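Local coordinates for microcompartments protein (PDB 3NWG), which probably helps to build the protein shell of a bacterial microcompartment, with two BMC domains joined in a single chain, at residues A[36-39]-A[40-43]; A[55-58]-A[59-63]; A[142-145]-A[146-150]; A[154-157]-A[158-162]. One frame throughout, in Å; residues are numbered along the deposited sequence.

Interaction 1. Residues A[36-39]-A[40-43]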
ATOM      1  N   PRO A  36      -9.285 -13.617   8.134  1.00 69.08           N
ATOM      2  CA  PRO A  36      -8.702 -14.119   9.364  1.00 70.35           C
ATOM      3  C   PRO A  36      -8.606 -12.986  10.364  1.00 71.19           C
ATOM      4  O   PRO A  36      -8.188 -11.894  10.000  1.00 71.46           O
ATOM      5  CB  PRO A  36      -7.296 -14.559   8.937  1.00 71.95           C
ATOM      6  CG  PRO A  36      -7.319 -14.621   7.452  1.00 71.83           C
ATOM      7  CD  PRO A  36      -8.305 -13.601   7.032  1.00 70.62           C
ATOM      8  N   VAL A  37      -9.031 -13.222  11.600  1.00 72.29           N
ATOM      9  CA  VAL A  37      -8.817 -12.232  12.653  1.00 74.17           C
ATOM     10  C   VAL A  37      -7.816 -12.786  13.671  1.00 76.85           C
ATOM     11  O   VAL A  37      -6.988 -13.634  13.303  1.00 78.19           O
ATOM     12  CB  VAL A  37     -10.143 -11.669  13.284  1.00 72.66           C
ATOM     13  CG1 VAL A  37     -11.091 -11.159  12.193  1.00 71.66           C
ATOM     14  CG2 VAL A  37     -10.823 -12.668  14.209  1.00 72.61           C
ATOM     15  N   CYS A  38      -7.861 -12.294  14.917  1.00 78.37           N
ATOM     16  CA  CYS A  38      -6.968 -12.767  15.995  1.00 81.27           C
ATOM     17  C   CYS A  38      -6.839 -14.306  15.979  1.00 82.05           C
ATOM     18  O   CYS A  38      -7.727 -14.998  15.430  1.00 81.38           O
ATOM     19  CB  CYS A  38      -7.445 -12.263  17.370  1.00 81.29           C
ATOM     20  SG  CYS A  38      -8.577 -13.381  18.300  1.00 84.21           S
ATOM     21  N   PRO A  39      -5.769 -14.847  16.604  1.00 83.58           N
ATOM     22  CA  PRO A  39      -5.368 -16.249  16.411  1.00 84.49           C
ATOM     23  C   PRO A  39      -6.453 -17.267  16.813  1.00 83.15           C
ATOM     24  O   PRO A  39      -7.011 -17.162  17.913  1.00 83.44           O
ATOM     25  CB  PRO A  39      -4.175 -16.385  17.359  1.00 87.12           C
ATOM     26  CG  PRO A  39      -4.523 -15.462  18.489  1.00 86.70           C
ATOM     27  CD  PRO A  39      -5.119 -14.263  17.792  1.00 84.81           C
ATOM     28  N   GLY A  40      -6.798 -18.203  15.929  1.00 81.61           N
ATOM     29  CA  GLY A  40      -6.436 -18.153  14.511  1.00 79.51           C
ATOM     30  C   GLY A  40      -7.726 -18.002  13.722  1.00 75.82           C
ATOM     31  O   GLY A  40      -7.812 -18.421  12.554  1.00 75.83           O
ATOM     32  N   LYS A  41      -8.712 -17.392  14.388  1.00 72.34           N
ATOM     33  CA  LYS A  41     -10.072 -17.187  13.890  1.00 68.42           C
ATOM     34  C   LYS A  41     -10.183 -16.755  12.443  1.00 65.75           C
ATOM     35  O   LYS A  41      -9.329 -16.045  11.922  1.00 66.20           O
ATOM     36  CB  LYS A  41     -10.789 -16.140  14.743  1.00 67.89           C
ATOM     37  CG  LYS A  41     -11.390 -16.660  16.032  1.00 69.49           C
ATOM     38  CD  LYS A  41     -11.429 -15.575  17.136  1.00 72.72           C
ATOM     39  CE  LYS A  41     -12.540 -14.539  16.943  1.00 70.71           C
ATOM     40  NZ  LYS A  41     -12.531 -13.506  18.025  1.00 71.17           N
ATOM     41  N   TYR A  42     -11.263 -17.196  11.816  1.00 62.25           N
ATOM     42  CA  TYR A  42     -11.711 -16.671  10.552  1.00 59.04           C
ATOM     43  C   TYR A  42     -13.148 -16.237  10.774  1.00 56.76           C
ATOM     44  O   TYR A  42     -13.929 -16.939  11.428  1.00 56.24           O
ATOM     45  CB  TYR A  42     -11.659 -17.750   9.492  1.00 58.86           C
ATOM     46  CG  TYR A  42     -11.749 -17.218   8.081  1.00 57.83           C
ATOM     47  CD1 TYR A  42     -10.608 -16.785   7.415  1.00 57.18           C
ATOM     48  CD2 TYR A  42     -12.972 -17.158   7.406  1.00 55.15           C
ATOM     49  CE1 TYR A  42     -10.675 -16.304   6.127  1.00 56.80           C
ATOM     50  CE2 TYR A  42     -13.048 -16.682   6.113  1.00 54.37           C
ATOM     51  CZ  TYR A  42     -11.890 -16.253   5.479  1.00 56.43           C
ATOM     52  OH  TYR A  42     -11.935 -15.774   4.190  1.00 57.80           O
ATOM     53  N   ILE A  43     -13.495 -15.071  10.255  1.00 54.77           N
ATOM     54  CA  ILE A  43     -14.834 -14.561  10.452  1.00 52.83           C
ATOM     55  C   ILE A  43     -15.520 -14.330   9.120  1.00 51.68           C
ATOM     56  O   ILE A  43     -14.880 -13.951   8.132  1.00 51.86           O
ATOM     57  CB  ILE A  43     -14.869 -13.266  11.340  1.00 52.96           C
ATOM     58  CG1 ILE A  43     -14.418 -12.017  10.570  1.00 53.19           C
ATOM     59  CG2 ILE A  43     -14.073 -13.440  12.625  1.00 53.35           C
ATOM     60  CD1 ILE A  43     -15.563 -11.047  10.292  1.00 52.78           C
TER
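Val37 and Lys41 face each other across the beta hairpin that joins strands 29-36 and 42-48 of the first BMC domain. Val37 N donates to Lys41 O over 2.9 Å, reaching the oxygen from well above the carbonyl plane. A second, weak bond runs from Lys41 N back to Cys38 O, and the turn between them contains a cis peptide before Gly40. CG2 of Val37 rests against CB of Lys41 (3.5 Å) and also meets CG2 of Ile43 (3.7 Å). Lys41 CD lies 3.8 Å from Cys38 SG, and a bend at chi3 (76°) then turns CE back alongside Val37 CG2. With an alanine in place of Lys41, the sulfur and one branch of Val37 would probably lose this cover, and Glu9 the partner of a long, weak ion pair. At the strand ends, Pro36 and Tyr42 form an antiparallel non-hydrogen-bonded pair; their side chains lie side by side, with Pro36 CD 3.7 Å from Tyr42 CE1. Farther out, Ile13 of helix 13-26 covers both of them. Cys38 and Pro39 pack on Ile132 of the same chain, and Pro39 also touches Ile132 of a second subunit. Tyr42 OH is hydrogen-bonded to O1 of a bound glycerol.

Interaction 2. Residues A[55-58]-A[59-63]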
ATOM      1  N   SER A  55     -30.506 -18.870   6.447  1.00 48.14           N
ATOM      2  CA  SER A  55     -30.120 -20.072   5.704  1.00 47.74           C
ATOM      3  C   SER A  55     -28.610 -20.088   5.537  1.00 46.86           C
ATOM      4  O   SER A  55     -27.946 -21.113   5.730  1.00 46.49           O
ATOM      5  CB  SER A  55     -30.781 -20.093   4.334  1.00 48.23           C
ATOM      6  OG  SER A  55     -32.183 -19.935   4.447  1.00 49.66           O
ATOM      7  N   SER A  56     -28.085 -18.924   5.179  1.00 46.28           N
ATOM      8  CA  SER A  56     -26.675 -18.727   4.993  1.00 45.52           C
ATOM      9  C   SER A  56     -25.905 -19.087   6.273  1.00 44.82           C
ATOM     10  O   SER A  56     -24.933 -19.854   6.220  1.00 44.84           O
ATOM     11  CB  SER A  56     -26.454 -17.281   4.598  1.00 45.88           C
ATOM     12  OG  SER A  56     -25.146 -17.043   4.137  1.00 47.07           O
ATOM     13  N   VAL A  57     -26.349 -18.573   7.420  1.00 44.22           N
ATOM     14  CA  VAL A  57     -25.691 -18.898   8.700  1.00 43.75           C
ATOM     15  C   VAL A  57     -25.763 -20.399   9.064  1.00 44.02           C
ATOM     16  O   VAL A  57     -24.752 -20.991   9.453  1.00 44.06           O
ATOM     17  CB  VAL A  57     -26.179 -18.001   9.867  1.00 44.22           C
ATOM     18  CG1 VAL A  57     -25.654 -18.503  11.215  1.00 43.62           C
ATOM     19  CG2 VAL A  57     -25.757 -16.551   9.633  1.00 43.06           C
ATOM     20  N   THR A  58     -26.935 -21.017   8.909  1.00 44.17           N
ATOM     21  CA  THR A  58     -27.063 -22.459   9.114  1.00 44.03           C
ATOM     22  C   THR A  58     -26.132 -23.230   8.178  1.00 43.81           C
ATOM     23  O   THR A  58     -25.479 -24.192   8.601  1.00 44.51           O
ATOM     24  CB  THR A  58     -28.514 -22.946   8.959  1.00 45.00           C
ATOM     25  OG1 THR A  58     -29.345 -22.307   9.945  1.00 44.59           O
ATOM     26  CG2 THR A  58     -28.598 -24.485   9.127  1.00 44.74           C
ATOM     27  N   ALA A  59     -26.036 -22.792   6.925  1.00 42.97           N
ATOM     28  CA  ALA A  59     -25.149 -23.444   5.959  1.00 42.35           C
ATOM     29  C   ALA A  59     -23.692 -23.467   6.457  1.00 42.14           C
ATOM     30  O   ALA A  59     -23.027 -24.510   6.411  1.00 41.92           O
ATOM     31  CB  ALA A  59     -25.238 -22.763   4.626  1.00 41.73           C
ATOM     32  N   GLY A  60     -23.217 -22.316   6.938  1.00 41.72           N
ATOM     33  CA  GLY A  60     -21.843 -22.185   7.418  1.00 41.36           C
ATOM     34  C   GLY A  60     -21.641 -23.017   8.662  1.00 41.75           C
ATOM     35  O   GLY A  60     -20.646 -23.727   8.782  1.00 42.15           O
ATOM     36  N   LYS A  61     -22.597 -22.958   9.585  1.00 42.02           N
ATOM     37  CA  LYS A  61     -22.536 -23.801  10.793  1.00 43.05           C
ATOM     38  C   LYS A  61     -22.474 -25.291  10.425  1.00 43.44           C
ATOM     39  O   LYS A  61     -21.801 -26.079  11.104  1.00 43.78           O
ATOM     40  CB  LYS A  61     -23.731 -23.542  11.711  1.00 43.52           C
ATOM     41  CG  LYS A  61     -23.718 -22.187  12.425  1.00 44.91           C
ATOM     42  CD  LYS A  61     -25.008 -21.965  13.262  1.00 49.13           C
ATOM     43  CE  LYS A  61     -25.059 -22.940  14.466  1.00 53.26           C
ATOM     44  NZ  LYS A  61     -26.076 -22.587  15.509  1.00 57.24           N
ATOM     45  N   THR A  62     -23.173 -25.653   9.343  1.00 42.89           N
ATOM     46  CA  THR A  62     -23.166 -27.013   8.828  1.00 43.22           C
ATOM     47  C   THR A  62     -21.787 -27.428   8.350  1.00 43.15           C
ATOM     48  O   THR A  62     -21.298 -28.471   8.748  1.00 43.83           O
ATOM     49  CB  THR A  62     -24.190 -27.208   7.692  1.00 43.00           C
ATOM     50  OG1 THR A  62     -25.479 -26.783   8.137  1.00 44.54           O
ATOM     51  CG2 THR A  62     -24.285 -28.669   7.297  1.00 42.55           C
HETATM   52  N   MSE A  63     -21.162 -26.619   7.506  1.00 42.97           N
HETATM   53  CA  MSE A  63     -19.849 -26.959   6.979  1.00 44.21           C
HETATM   54  C   MSE A  63     -18.788 -26.906   8.052  1.00 45.43           C
HETATM   55  O   MSE A  63     -18.006 -27.840   8.183  1.00 46.58           O
HETATM   56  CB  MSE A  63     -19.450 -26.076   5.799  1.00 43.94           C
HETATM   57  CG  MSE A  63     -20.360 -26.225   4.576  1.00 44.73           C
HETATM   58 SE   MSE A  63     -20.569 -28.039   3.885  0.60 45.66          SE
HETATM   59  CE  MSE A  63     -18.711 -28.492   3.755  1.00 43.87           C
TER
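Two successive turns of helix 50-64, one of the helices that cover the sheet of the first BMC domain, meet where Thr58 stands four residues before Thr62. The carbonyl oxygen of Thr58 is gripped twice: Thr62 N donates to Thr58 O over 2.8 Å, and the hydroxyl Thr62 OG1 donates to the same Thr58 O over 2.6 Å. The two donors arrive from opposite faces of the carbonyl plane, the hydroxyl from 40° out of it. This second bond is possible because chi1 of Thr62 (-54°) sets OG1 beside its own backbone N and opposite the carbonyl carbon, turned back toward the preceding turn. Thr58 does likewise one turn earlier, where its OG1 bonds to Gln54 O, and Ser55 OG bonds to Ala51 O; the same hydroxyl-to-carbonyl bond back onto the preceding turn thus recurs along this helix.

The backbone supplies the regular framework, with Ala59 N to Ser55 O, Gly60 N to Ser56 O and Lys61 N to Val57 O as i to i-4 bonds, the last almost straight at 171°. Over it, Lys61 lays its CG 3.4 Å from Val57 O and its CD 4.1 Å from Val57 CG1, before NZ goes on to a salt bridge with Asp71. Val57 itself packs on Asp71 and Ile73 of strand 68-74, whereas Ala59 touches Ala26 of helix 13-26 and Ser56 OG bonds to Met23 O there. Buried contacts to strand and helix on one flank and threonine hydroxyls on the exposed one are typical of an amphipathic helix packed on an open antiparallel sheet.

Interaction 3. Residues A[142-145]-A[146-150]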
ATOM      1  N   GLY A 142     -21.885  13.498  15.941  1.00 60.18           N
ATOM      2  CA  GLY A 142     -23.132  14.256  16.019  1.00 61.61           C
ATOM      3  C   GLY A 142     -22.861  15.402  16.985  1.00 62.06           C
ATOM      4  O   GLY A 142     -21.711  15.632  17.376  1.00 61.47           O
ATOM      5  N   ASP A 143     -23.898  16.133  17.377  1.00 63.21           N
ATOM      6  CA  ASP A 143     -23.730  17.114  18.443  1.00 63.50           C
ATOM      7  C   ASP A 143     -23.476  16.345  19.748  1.00 61.70           C
ATOM      8  O   ASP A 143     -23.664  15.132  19.808  1.00 60.68           O
ATOM      9  CB  ASP A 143     -24.950  18.033  18.532  1.00 65.43           C
ATOM     10  CG  ASP A 143     -26.179  17.322  19.068  1.00 67.82           C
ATOM     11  OD1 ASP A 143     -27.125  17.119  18.271  1.00 71.14           O
ATOM     12  OD2 ASP A 143     -26.189  16.950  20.275  1.00 69.14           O
ATOM     13  N   VAL A 144     -23.049  17.033  20.792  1.00 61.41           N
ATOM     14  CA  VAL A 144     -22.613  16.327  21.994  1.00 60.16           C
ATOM     15  C   VAL A 144     -23.718  15.544  22.704  1.00 60.20           C
ATOM     16  O   VAL A 144     -23.486  14.407  23.125  1.00 59.10           O
ATOM     17  CB  VAL A 144     -21.902  17.251  22.981  1.00 60.04           C
ATOM     18  CG1 VAL A 144     -21.165  16.433  24.040  1.00 58.82           C
ATOM     19  CG2 VAL A 144     -20.929  18.141  22.231  1.00 61.17           C
ATOM     20  N   ALA A 145     -24.910  16.134  22.836  1.00 60.93           N
ATOM     21  CA  ALA A 145     -26.007  15.445  23.530  1.00 61.08           C
ATOM     22  C   ALA A 145     -26.444  14.165  22.789  1.00 60.82           C
ATOM     23  O   ALA A 145     -26.648  13.112  23.421  1.00 60.34           O
ATOM     24  CB  ALA A 145     -27.186  16.379  23.761  1.00 62.27           C
ATOM     25  N   SER A 146     -26.567  14.261  21.461  1.00 60.80           N
ATOM     26  CA  SER A 146     -26.941  13.118  20.624  1.00 60.64           C
ATOM     27  C   SER A 146     -25.952  11.957  20.774  1.00 59.05           C
ATOM     28  O   SER A 146     -26.363  10.808  20.961  1.00 58.52           O
ATOM     29  CB  SER A 146     -27.041  13.532  19.154  1.00 61.52           C
ATOM     30  OG  SER A 146     -28.053  14.504  18.947  1.00 63.60           O
ATOM     31  N   VAL A 147     -24.656  12.275  20.703  1.00 57.95           N
ATOM     32  CA  VAL A 147     -23.593  11.282  20.814  1.00 56.55           C
ATOM     33  C   VAL A 147     -23.580  10.662  22.196  1.00 56.64           C
ATOM     34  O   VAL A 147     -23.448   9.449  22.323  1.00 56.65           O
ATOM     35  CB  VAL A 147     -22.215  11.884  20.514  1.00 56.02           C
ATOM     36  CG1 VAL A 147     -21.114  10.940  20.940  1.00 54.38           C
ATOM     37  CG2 VAL A 147     -22.092  12.222  19.027  1.00 56.20           C
ATOM     38  N   GLU A 148     -23.732  11.492  23.223  1.00 57.27           N
ATOM     39  CA  GLU A 148     -23.728  11.038  24.606  1.00 57.67           C
ATOM     40  C   GLU A 148     -24.791   9.990  24.884  1.00 57.92           C
ATOM     41  O   GLU A 148     -24.549   9.044  25.638  1.00 58.22           O
ATOM     42  CB  GLU A 148     -23.947  12.206  25.564  1.00 58.88           C
ATOM     43  CG  GLU A 148     -22.716  13.061  25.860  1.00 61.64           C
ATOM     44  CD  GLU A 148     -21.728  12.374  26.793  1.00 66.10           C
ATOM     45  OE1 GLU A 148     -21.925  11.161  27.095  1.00 68.18           O
ATOM     46  OE2 GLU A 148     -20.754  13.046  27.221  1.00 66.41           O
ATOM     47  N   SER A 149     -25.973  10.161  24.301  1.00 58.07           N
ATOM     48  CA  SER A 149     -27.086   9.292  24.644  1.00 58.60           C
ATOM     49  C   SER A 149     -27.134   8.113  23.699  1.00 57.48           C
ATOM     50  O   SER A 149     -27.769   7.101  23.983  1.00 57.69           O
ATOM     51  CB  SER A 149     -28.409  10.057  24.623  1.00 60.29           C
ATOM     52  OG  SER A 149     -28.691  10.492  23.314  1.00 61.94           O
ATOM     53  N   SER A 150     -26.448   8.264  22.574  1.00 56.26           N
ATOM     54  CA  SER A 150     -26.277   7.198  21.618  1.00 55.25           C
ATOM     55  C   SER A 150     -25.223   6.186  22.069  1.00 54.39           C
ATOM     56  O   SER A 150     -25.406   4.976  21.875  1.00 54.60           O
ATOM     57  CB  SER A 150     -25.907   7.774  20.266  1.00 55.09           C
ATOM     58  OG  SER A 150     -26.055   6.792  19.278  1.00 55.50           O
TER
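Asp143 and Ser146 carry the side-chain hydrogen bonding. The carboxylate oxygen Asp143 OD2 accepts from Ser146 N at 3.0 Å; the N-H points almost straight at it (175°), although it meets the oxygen from above the carboxylate plane. The other oxygen, Asp143 OD1, lies 2.9 Å from Ser146 OG, whose single proton is also within range of Gln120 OE1, the hydroxyl's stronger partner. Asp143 can curl over in this way because chi1 (71°) places CG between its backbone N and its carbonyl carbon, swinging the carboxylate over to Ser146 N in the first turn of the helix.

The bond from Ser146 N to the carboxylate makes Asp143 the N-cap of helix 144-160, at the point where strand 136-142 hands over to the helix, and its negative charge would probably interact favourably with the positive end of the helix dipole. Among backbone bonds, Val147 N donates to Asp143 O at 3.2 Å, Glu148 N to Val144 O at 2.9 Å and Ser149 N to Ala145 O at 3.2 Å.

Packing contacts involve Val147, Val144 and Glu148. Branch CG2 of Val147 turns back toward the capping loop and is in van der Waals contact with Gly142 N at 3.3 Å; the Val147 side chain also packs on Val121, on Ala96 of strand 96-102 and on Val169 of strand 164-170. Val144 also touches Ala96. On the more exposed side, Glu148 and Val144 lie side by side and point the same way, CG of Glu148 4.1 Å from CG1 of Val144, and the glutamate chain bends at chi2 beyond that contact.

Interaction 4. Residues A[154-157]-A[158-162]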
ATOM      1  N   GLY A 154     -25.995   2.416  23.176  1.00 58.50           N
ATOM      2  CA  GLY A 154     -25.124   1.452  22.536  1.00 58.96           C
ATOM      3  C   GLY A 154     -24.362   0.575  23.513  1.00 60.12           C
ATOM      4  O   GLY A 154     -23.895  -0.496  23.145  1.00 60.38           O
ATOM      5  N   VAL A 155     -24.265   1.008  24.762  1.00 61.73           N
ATOM      6  CA  VAL A 155     -23.451   0.324  25.743  1.00 63.27           C
ATOM      7  C   VAL A 155     -24.255  -0.509  26.729  1.00 66.03           C
ATOM      8  O   VAL A 155     -23.753  -1.511  27.237  1.00 66.57           O
ATOM      9  CB  VAL A 155     -22.498   1.326  26.455  1.00 63.23           C
ATOM     10  CG1 VAL A 155     -22.214   0.933  27.899  1.00 63.85           C
ATOM     11  CG2 VAL A 155     -21.201   1.438  25.667  1.00 61.42           C
HETATM   12  N   MSE A 156     -25.497  -0.113  26.993  1.00 68.78           N
HETATM   13  CA  MSE A 156     -26.344  -0.842  27.943  1.00 72.84           C
HETATM   14  C   MSE A 156     -26.216  -2.386  27.868  1.00 73.54           C
HETATM   15  O   MSE A 156     -25.790  -3.025  28.841  1.00 74.40           O
HETATM   16  CB  MSE A 156     -27.801  -0.421  27.782  1.00 74.66           C
HETATM   17  CG  MSE A 156     -28.190   0.840  28.533  1.00 80.16           C
HETATM   18 SE   MSE A 156     -28.107   0.677  30.503  1.00 93.60          SE
HETATM   19  CE  MSE A 156     -29.338  -0.846  30.790  1.00 93.95           C
ATOM     20  N   LEU A 157     -26.555  -2.966  26.713  1.00 73.54           N
ATOM     21  CA  LEU A 157     -26.541  -4.431  26.515  1.00 74.74           C
ATOM     22  C   LEU A 157     -25.157  -5.053  26.745  1.00 74.33           C
ATOM     23  O   LEU A 157     -25.021  -5.986  27.551  1.00 75.59           O
ATOM     24  CB  LEU A 157     -27.058  -4.831  25.120  1.00 74.16           C
ATOM     25  CG  LEU A 157     -28.079  -3.998  24.314  1.00 76.04           C
ATOM     26  CD1 LEU A 157     -29.471  -3.981  24.996  1.00 78.92           C
ATOM     27  CD2 LEU A 157     -27.558  -2.555  23.958  1.00 74.01           C
ATOM     28  N   ALA A 158     -24.146  -4.523  26.047  1.00 72.66           N
ATOM     29  CA  ALA A 158     -22.763  -5.008  26.144  1.00 72.35           C
ATOM     30  C   ALA A 158     -22.193  -5.051  27.565  1.00 73.76           C
ATOM     31  O   ALA A 158     -21.499  -5.997  27.935  1.00 74.49           O
ATOM     32  CB  ALA A 158     -21.854  -4.190  25.247  1.00 70.98           C
ATOM     33  N   SER A 159     -22.475  -4.026  28.355  1.00 74.49           N
ATOM     34  CA  SER A 159     -21.973  -3.959  29.723  1.00 76.31           C
ATOM     35  C   SER A 159     -22.554  -5.053  30.647  1.00 78.51           C
ATOM     36  O   SER A 159     -21.832  -5.644  31.458  1.00 79.48           O
ATOM     37  CB  SER A 159     -22.210  -2.559  30.296  1.00 76.35           C
ATOM     38  OG  SER A 159     -22.086  -2.565  31.706  1.00 78.53           O
ATOM     39  N   GLU A 160     -23.856  -5.315  30.507  1.00 79.50           N
ATOM     40  CA  GLU A 160     -24.558  -6.356  31.273  1.00 82.00           C
ATOM     41  C   GLU A 160     -23.980  -7.747  31.032  1.00 81.58           C
ATOM     42  O   GLU A 160     -24.006  -8.599  31.926  1.00 83.58           O
ATOM     43  CB  GLU A 160     -26.044  -6.387  30.901  1.00 83.00           C
ATOM     44  CG  GLU A 160     -26.828  -5.122  31.258  1.00 86.31           C
ATOM     45  CD  GLU A 160     -28.351  -5.330  31.246  1.00 91.17           C
ATOM     46  OE1 GLU A 160     -28.819  -6.490  31.038  1.00 91.32           O
ATOM     47  OE2 GLU A 160     -29.071  -4.316  31.459  1.00 93.20           O
ATOM     48  N   ARG A 161     -23.483  -7.966  29.814  1.00 78.79           N
ATOM     49  CA  ARG A 161     -22.945  -9.260  29.402  1.00 78.03           C
ATOM     50  C   ARG A 161     -21.426  -9.369  29.587  1.00 77.04           C
ATOM     51  O   ARG A 161     -20.825 -10.369  29.173  1.00 77.01           O
ATOM     52  CB  ARG A 161     -23.330  -9.558  27.950  1.00 76.49           C
ATOM     53  CG  ARG A 161     -24.770  -9.237  27.641  1.00 78.11           C
ATOM     54  CD  ARG A 161     -25.282  -9.981  26.429  1.00 81.06           C
ATOM     55  NE  ARG A 161     -26.363  -9.241  25.767  1.00 83.99           N
ATOM     56  CZ  ARG A 161     -27.433  -9.793  25.186  1.00 86.23           C
ATOM     57  NH1 ARG A 161     -27.609 -11.116  25.184  1.00 87.35           N
ATOM     58  NH2 ARG A 161     -28.345  -9.012  24.611  1.00 86.37           N
ATOM     59  N   GLY A 162     -20.817  -8.357  30.216  1.00 75.89           N
ATOM     60  CA  GLY A 162     -19.363  -8.309  30.405  1.00 74.55           C
ATOM     61  C   GLY A 162     -18.558  -8.360  29.109  1.00 72.05           C
ATOM     62  O   GLY A 162     -17.418  -8.842  29.090  1.00 72.38           O
TER
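Two consecutive backbone bonds weaken together where Met156 and Leu157 meet Glu160 and Arg161 in the closing turn of helix 144-160. Glu160 N reaches Met156 O at 3.4 Å, and Arg161 N reaches Leu157 O at 3.4 Å, both weak, whereas Ser159 N just before them still donates to Val155 O at 3.0 Å in an ordinary helical bond. The chain then leaves helical geometry at Arg161 and passes into a Schellman motif: Gly162, at positive phi, is its C-prime residue, with Gly162 N donating to Ser159 O over 3.2 Å and the residue after Gly162 turning its N-H to Ala158 O.

Side chains settle around these last carbonyls. Glu160 runs its CG past Met156 O (3.4 Å) and stays extended beyond it; Met156, a selenomethionine, folds at chi2 and chi3 and crosses the glutamate obliquely, which brings its CE methyl 3.5 Å from Glu160 OE2. One residue on, Arg161 lays its CG 3.3 Å from Leu157 O, with NE farther out at 3.9 Å, and the oxygen sits at the edge of the guanidinium, near its plane.

Underneath, Val155 and Ala158 pack on Leu164 of strand 164-170, and Leu157 reaches Val110 and Thr114 of helix 105-117, which ties the helix end to that strand and that helix within the second BMC domain. The positive charge of Arg161 beside the carbonyl-rich end of the helix is likely to be mildly favourable, though its guanidinium makes no hydrogen bond to Leu157 O.

In the fold
The four contacts follow one another along the chain, two in each BMC domain. In the first domain, interaction 1 closes the hairpin leading into strand 42-48, and interaction 2 lies on helix 50-64, which comes next; their centres are 18 Å apart. In the second, interactions 3 and 4 share helix 144-160, one at its start and one at its end, also with centres 18 Å apart. Interactions 2 and 3 are the most widely separated, about 38 Å between centres, on opposite sides of the chain's centre. Both domains contain an antiparallel sheet of strand order 2-3-1-4, and helices 50-64 and 144-160 follow the equivalent strands 42-48 and 136-142, consistent with a tandem repeat of one shell-protein fold.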